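Local coordinates for RagA protein (Porphyromonas gingivalis, PDB 6SLN), which probably takes up peptides across the outer membrane as a TonB-dependent receptor, with a plug domain seated inside a transmembrane beta-barrel, at residues D750-Q764 / T841-K855. Sequence-based numbering, arbitrary orientation.
Sequences DWNVYASANFNYNRQ and TPPITGGFSLGASWK
Tyr754 lays its ring over Gly851, with Gly851 CA 3.8 Å from the ring centroid in a CH-pi contact. This is the aromatic rescue of glycine known from antiparallel sheets: chi1 of 38° puts CG between the backbone N and the carbonyl carbon, swinging the ring across the neighbouring strand, where a glycine offers bare backbone. Tyr754 N also bonds Gly851 O at 2.8 Å, and its hydroxyl is hydrogen-bonded to Asp860 on strand 857-873, beyond the glycine strand.

Near Asp750 and Lys855, the edge of Trp854 meets the face of Trp751 in a T-shaped pair, planes 65° apart, and Trp854 CD1 comes within 3.5 Å of Trp751 CE2. The rim of Trp751 meanwhile reaches Ala852, CZ3 to CB 3.6 Å. Toward the far end, Ile844 divides its branches between two aromatics: CG1 meets the edge of Tyr761 in its plane (3.6 Å from CD1), while CG2 lies 3.7 Å from Phe759 CE1.

Backbone hydrogen bonds join the two antiparallel strands along the contact, including a reciprocal couple between Ser756 and Ser849, each donor in the plane of the carbonyl it meets. The polar face, with Ser756, Asn758, Asn760 (bonded to Asp738), Thr845 and Ser849 (to Asp862), turns to the barrel interior, where Asn758 touches Ala127 and Thr845 touches Gln130 of the plug. Strands 752-764 and 844-853 are thus adjacent staves of the barrel wall, flanked by strand 732-746 beside the first and strand 857-873 beside the second.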
loop_
_atom_site.group_PDB
_atom_site.type_symbol
_atom_site.label_atom_id
_atom_site.label_comp_id
_atom_site.label_asym_id
_atom_site.label_seq_id
_atom_site.Cartn_x
_atom_site.Cartn_y
_atom_site.Cartn_z
ATOM N N ASP A 750 -50.859 29.936 24.899
ATOM C CA ASP A 750 -51.398 29.341 23.681
ATOM C C ASP A 750 -50.391 29.605 22.562
ATOM O O ASP A 750 -49.984 28.688 21.841
ATOM C CB ASP A 750 -52.774 29.933 23.345
ATOM C CG ASP A 750 -53.758 28.901 22.794
ATOM O OD1 ASP A 750 -54.013 27.883 23.473
ATOM O OD2 ASP A 750 -54.296 29.127 21.688
ATOM N N TRP A 751 -49.960 30.863 22.446
ATOM C CA TRP A 751 -49.056 31.355 21.412
ATOM C C TRP A 751 -47.660 31.613 21.976
ATOM O O TRP A 751 -47.479 31.787 23.182
ATOM C CB TRP A 751 -49.593 32.657 20.808
ATOM C CG TRP A 751 -50.412 32.469 19.583
ATOM C CD1 TRP A 751 -51.760 32.406 19.517
ATOM C CD2 TRP A 751 -49.933 32.321 18.236
ATOM N NE1 TRP A 751 -52.161 32.224 18.219
ATOM C CE2 TRP A 751 -51.059 32.171 17.412
ATOM C CE3 TRP A 751 -48.665 32.292 17.653
ATOM C CZ2 TRP A 751 -50.961 32.001 16.033
ATOM C CZ3 TRP A 751 -48.569 32.123 16.280
ATOM C CH2 TRP A 751 -49.709 31.980 15.487
ATOM N N ASN A 752 -46.669 31.668 21.079
ATOM C CA ASN A 752 -45.309 32.050 21.473
ATOM C C ASN A 752 -44.514 32.406 20.210
ATOM O O ASN A 752 -44.026 31.511 19.516
ATOM C CB ASN A 752 -44.617 30.946 22.257
ATOM C CG ASN A 752 -43.218 31.342 22.706
ATOM O OD1 ASN A 752 -42.754 32.449 22.429
ATOM N ND2 ASN A 752 -42.533 30.432 23.403
ATOM N N VAL A 753 -44.354 33.706 19.969
ATOM C CA VAL A 753 -43.558 34.219 18.862
ATOM C C VAL A 753 -42.238 34.711 19.428
ATOM O O VAL A 753 -42.233 35.480 20.395
ATOM C CB VAL A 753 -44.300 35.347 18.135
ATOM C CG1 VAL A 753 -43.598 35.686 16.852
ATOM C CG2 VAL A 753 -45.731 34.935 17.864
ATOM N N TYR A 754 -41.122 34.278 18.824
ATOM C CA TYR A 754 -39.787 34.627 19.295
ATOM C C TYR A 754 -38.913 34.972 18.100
ATOM O O TYR A 754 -39.129 34.479 16.987
ATOM C CB TYR A 754 -39.125 33.486 20.093
ATOM C CG TYR A 754 -39.424 32.122 19.523
ATOM C CD1 TYR A 754 -40.628 31.478 19.810
ATOM C CD2 TYR A 754 -38.521 31.488 18.684
ATOM C CE1 TYR A 754 -40.922 30.238 19.278
ATOM C CE2 TYR A 754 -38.802 30.238 18.149
ATOM C CZ TYR A 754 -40.009 29.619 18.448
ATOM O OH TYR A 754 -40.316 28.380 17.925
ATOM N N ALA A 755 -37.921 35.828 18.344
ATOM C CA ALA A 755 -37.055 36.353 17.297
ATOM C C ALA A 755 -35.627 36.474 17.802
ATOM O O ALA A 755 -35.377 36.801 18.969
ATOM C CB ALA A 755 -37.532 37.720 16.804
ATOM N N SER A 756 -34.694 36.210 16.906
ATOM C CA SER A 756 -33.280 36.318 17.197
ATOM C C SER A 756 -32.649 37.037 16.022
ATOM O O SER A 756 -32.902 36.680 14.867
ATOM C CB SER A 756 -32.660 34.936 17.410
ATOM O OG SER A 756 -31.310 34.907 16.988
ATOM N N ALA A 757 -31.874 38.072 16.308
ATOM C CA ALA A 757 -31.194 38.851 15.289
ATOM C C ALA A 757 -29.696 38.744 15.512
ATOM O O ALA A 757 -29.231 38.315 16.568
ATOM C CB ALA A 757 -31.647 40.318 15.317
ATOM N N ASN A 758 -28.933 39.168 14.518
ATOM C CA ASN A 758 -27.519 38.831 14.497
ATOM C C ASN A 758 -26.789 39.662 13.450
ATOM O O ASN A 758 -27.243 39.748 12.304
ATOM C CB ASN A 758 -27.390 37.332 14.224
ATOM C CG ASN A 758 -25.986 36.873 14.190
ATOM O OD1 ASN A 758 -25.431 36.507 15.214
ATOM N ND2 ASN A 758 -25.390 36.870 13.007
ATOM N N PHE A 759 -25.671 40.286 13.815
ATOM C CA PHE A 759 -25.001 41.161 12.860
ATOM C C PHE A 759 -23.549 41.396 13.262
ATOM O O PHE A 759 -23.240 41.520 14.449
ATOM C CB PHE A 759 -25.726 42.511 12.741
ATOM C CG PHE A 759 -24.993 43.515 11.900
ATOM C CD1 PHE A 759 -25.258 43.622 10.543
ATOM C CD2 PHE A 759 -24.037 44.354 12.457
ATOM C CE1 PHE A 759 -24.585 44.541 9.755
ATOM C CE2 PHE A 759 -23.360 45.276 11.672
ATOM C CZ PHE A 759 -23.637 45.374 10.319
ATOM N N ASN A 760 -22.675 41.494 12.256
ATOM C CA ASN A 760 -21.311 41.976 12.442
ATOM C C ASN A 760 -20.862 42.742 11.207
ATOM O O ASN A 760 -21.075 42.287 10.080
ATOM C CB ASN A 760 -20.327 40.836 12.711
ATOM C CG ASN A 760 -18.859 41.243 12.464
ATOM O OD1 ASN A 760 -18.321 41.069 11.368
ATOM N ND2 ASN A 760 -18.213 41.775 13.496
ATOM N N TYR A 761 -20.241 43.897 11.426
ATOM C CA TYR A 761 -19.454 44.569 10.406
ATOM C C TYR A 761 -17.969 44.379 10.705
ATOM O O TYR A 761 -17.561 44.322 11.868
ATOM C CB TYR A 761 -19.778 46.062 10.346
ATOM C CG TYR A 761 -18.933 46.798 9.328
ATOM C CD1 TYR A 761 -19.195 46.676 7.976
ATOM C CD2 TYR A 761 -17.864 47.597 9.719
ATOM C CE1 TYR A 761 -18.432 47.330 7.040
ATOM C CE2 TYR A 761 -17.086 48.256 8.782
ATOM C CZ TYR A 761 -17.377 48.118 7.439
ATOM O OH TYR A 761 -16.620 48.761 6.479
ATOM N N ASN A 762 -17.152 44.284 9.656
ATOM C CA ASN A 762 -15.717 44.155 9.876
ATOM C C ASN A 762 -14.919 44.837 8.777
ATOM O O ASN A 762 -15.067 44.495 7.599
ATOM C CB ASN A 762 -15.308 42.701 9.967
ATOM C CG ASN A 762 -13.861 42.559 10.350
ATOM O OD1 ASN A 762 -13.527 42.552 11.531
ATOM N ND2 ASN A 762 -12.985 42.502 9.354
ATOM N N ARG A 763 -14.030 45.749 9.172
ATOM C CA ARG A 763 -13.149 46.453 8.246
ATOM C C ARG A 763 -11.741 45.892 8.380
ATOM O O ARG A 763 -11.137 45.973 9.455
ATOM C CB ARG A 763 -13.147 47.963 8.504
ATOM C CG ARG A 763 -12.468 48.808 7.412
ATOM C CD ARG A 763 -12.967 48.436 6.021
ATOM N NE ARG A 763 -12.678 49.402 4.951
ATOM C CZ ARG A 763 -11.469 49.882 4.678
ATOM N NH1 ARG A 763 -10.423 49.530 5.420
ATOM N NH2 ARG A 763 -11.305 50.722 3.668
ATOM N N GLN A 764 -11.235 45.331 7.286
ATOM C CA GLN A 764 -9.887 44.797 7.179
ATOM C C GLN A 764 -8.926 45.894 6.727
ATOM O O GLN A 764 -9.314 46.831 6.028
ATOM C CB GLN A 764 -9.868 43.640 6.179
ATOM C CG GLN A 764 -8.765 42.636 6.354
ATOM C CD GLN A 764 -8.462 41.891 5.064
ATOM O OE1 GLN A 764 -7.763 42.415 4.187
ATOM N NE2 GLN A 764 -8.992 40.661 4.937
ATOM N N THR A 841 -12.848 39.685 1.033
ATOM C CA THR A 841 -13.535 39.021 2.141
ATOM C C THR A 841 -14.775 39.830 2.500
ATOM O O THR A 841 -14.665 41.039 2.724
ATOM C CB THR A 841 -12.618 38.907 3.361
ATOM O OG1 THR A 841 -11.360 38.327 2.989
ATOM C CG2 THR A 841 -13.249 38.080 4.471
ATOM N N PRO A 842 -15.966 39.236 2.518
ATOM C CA PRO A 842 -17.198 40.034 2.684
ATOM C C PRO A 842 -17.248 40.697 4.047
ATOM O O PRO A 842 -17.071 40.026 5.073
ATOM C CB PRO A 842 -18.321 38.995 2.527
ATOM C CG PRO A 842 -17.709 37.898 1.738
ATOM C CD PRO A 842 -16.260 37.837 2.165
ATOM N N PRO A 843 -17.509 42.011 4.102
ATOM C CA PRO A 843 -17.405 42.734 5.383
ATOM C C PRO A 843 -18.599 42.560 6.296
ATOM O O PRO A 843 -18.457 42.791 7.505
ATOM C CB PRO A 843 -17.284 44.217 4.958
ATOM C CG PRO A 843 -17.186 44.210 3.459
ATOM C CD PRO A 843 -17.810 42.923 2.991
ATOM N N ILE A 844 -19.763 42.171 5.773
ATOM C CA ILE A 844 -21.007 42.176 6.535
ATOM C C ILE A 844 -21.552 40.748 6.645
ATOM O O ILE A 844 -21.746 40.060 5.634
ATOM C CB ILE A 844 -22.016 43.161 5.913
ATOM C CG1 ILE A 844 -21.428 44.577 6.023
ATOM C CG2 ILE A 844 -23.373 43.062 6.602
ATOM C CD1 ILE A 844 -22.204 45.702 5.320
ATOM N N THR A 845 -21.784 40.311 7.885
ATOM C CA THR A 845 -22.193 38.957 8.224
ATOM C C THR A 845 -23.327 39.048 9.230
ATOM O O THR A 845 -23.136 39.583 10.326
ATOM C CB THR A 845 -21.034 38.169 8.835
ATOM O OG1 THR A 845 -19.910 38.190 7.948
ATOM C CG2 THR A 845 -21.449 36.722 9.099
ATOM N N GLY A 846 -24.489 38.500 8.882
ATOM C CA GLY A 846 -25.598 38.473 9.812
ATOM C C GLY A 846 -26.526 37.294 9.596
ATOM O O GLY A 846 -26.331 36.451 8.714
ATOM N N GLY A 847 -27.539 37.246 10.449
ATOM C CA GLY A 847 -28.620 36.293 10.327
ATOM C C GLY A 847 -29.759 36.727 11.219
ATOM O O GLY A 847 -29.601 37.594 12.087
ATOM N N PHE A 848 -30.921 36.130 10.983
ATOM C CA PHE A 848 -32.033 36.321 11.901
ATOM C C PHE A 848 -32.907 35.078 11.889
ATOM O O PHE A 848 -33.009 34.375 10.879
ATOM C CB PHE A 848 -32.860 37.573 11.582
ATOM C CG PHE A 848 -33.318 37.662 10.158
ATOM C CD1 PHE A 848 -32.485 38.188 9.175
ATOM C CD2 PHE A 848 -34.597 37.252 9.801
ATOM C CE1 PHE A 848 -32.915 38.288 7.848
ATOM C CE2 PHE A 848 -35.044 37.363 8.477
ATOM C CZ PHE A 848 -34.201 37.875 7.499
ATOM N N SER A 849 -33.515 34.808 13.042
ATOM C CA SER A 849 -34.349 33.633 13.254
ATOM C C SER A 849 -35.698 34.077 13.809
ATOM O O SER A 849 -35.754 34.836 14.785
ATOM C CB SER A 849 -33.658 32.638 14.204
ATOM O OG SER A 849 -32.414 32.178 13.683
ATOM N N LEU A 850 -36.778 33.649 13.151
ATOM C CA LEU A 850 -38.139 33.811 13.638
ATOM C C LEU A 850 -38.615 32.501 14.236
ATOM O O LEU A 850 -37.921 31.482 14.209
ATOM C CB LEU A 850 -39.086 34.232 12.519
ATOM C CG LEU A 850 -38.833 35.576 11.861
ATOM C CD1 LEU A 850 -38.422 35.344 10.427
ATOM C CD2 LEU A 850 -40.090 36.439 11.942
ATOM N N GLY A 851 -39.825 32.520 14.762
ATOM C CA GLY A 851 -40.382 31.297 15.285
ATOM C C GLY A 851 -41.684 31.488 16.022
ATOM O O GLY A 851 -41.763 32.270 16.972
ATOM N N ALA A 852 -42.717 30.784 15.586
ATOM C CA ALA A 852 -43.981 30.730 16.300
ATOM C C ALA A 852 -44.266 29.292 16.697
ATOM O O ALA A 852 -43.968 28.354 15.948
ATOM C CB ALA A 852 -45.142 31.277 15.457
ATOM N N SER A 853 -44.818 29.124 17.888
ATOM C CA SER A 853 -45.324 27.842 18.336
ATOM C C SER A 853 -46.763 28.040 18.770
ATOM O O SER A 853 -47.055 28.938 19.570
ATOM C CB SER A 853 -44.491 27.274 19.479
ATOM O OG SER A 853 -44.246 28.273 20.445
ATOM N N TRP A 854 -47.657 27.223 18.215
ATOM C CA TRP A 854 -49.045 27.203 18.648
ATOM C C TRP A 854 -49.203 26.317 19.869
ATOM O O TRP A 854 -48.429 26.430 20.822
ATOM C CB TRP A 854 -49.959 26.717 17.538
ATOM C CG TRP A 854 -51.227 27.429 17.620
ATOM C CD1 TRP A 854 -51.406 28.712 18.033
ATOM C CD2 TRP A 854 -52.523 26.914 17.327
ATOM N NE1 TRP A 854 -52.734 29.036 18.003
ATOM C CE2 TRP A 854 -53.443 27.948 17.570
ATOM C CE3 TRP A 854 -52.996 25.683 16.872
ATOM C CZ2 TRP A 854 -54.806 27.789 17.371
ATOM C CZ3 TRP A 854 -54.351 25.527 16.678
ATOM C CH2 TRP A 854 -55.240 26.572 16.927
ATOM N N LYS A 855 -50.191 25.430 19.859
ATOM C CA LYS A 855 -50.250 24.373 20.861
ATOM C C LYS A 855 -49.733 23.099 20.195
ATOM O O LYS A 855 -50.485 22.250 19.723
ATOM C CB LYS A 855 -51.658 24.220 21.428
ATOM C CG LYS A 855 -51.674 23.726 22.889
ATOM C CD LYS A 855 -52.910 24.193 23.677
ATOM C CE LYS A 855 -53.031 23.471 25.032
ATOM N NZ LYS A 855 -54.358 22.774 25.210
#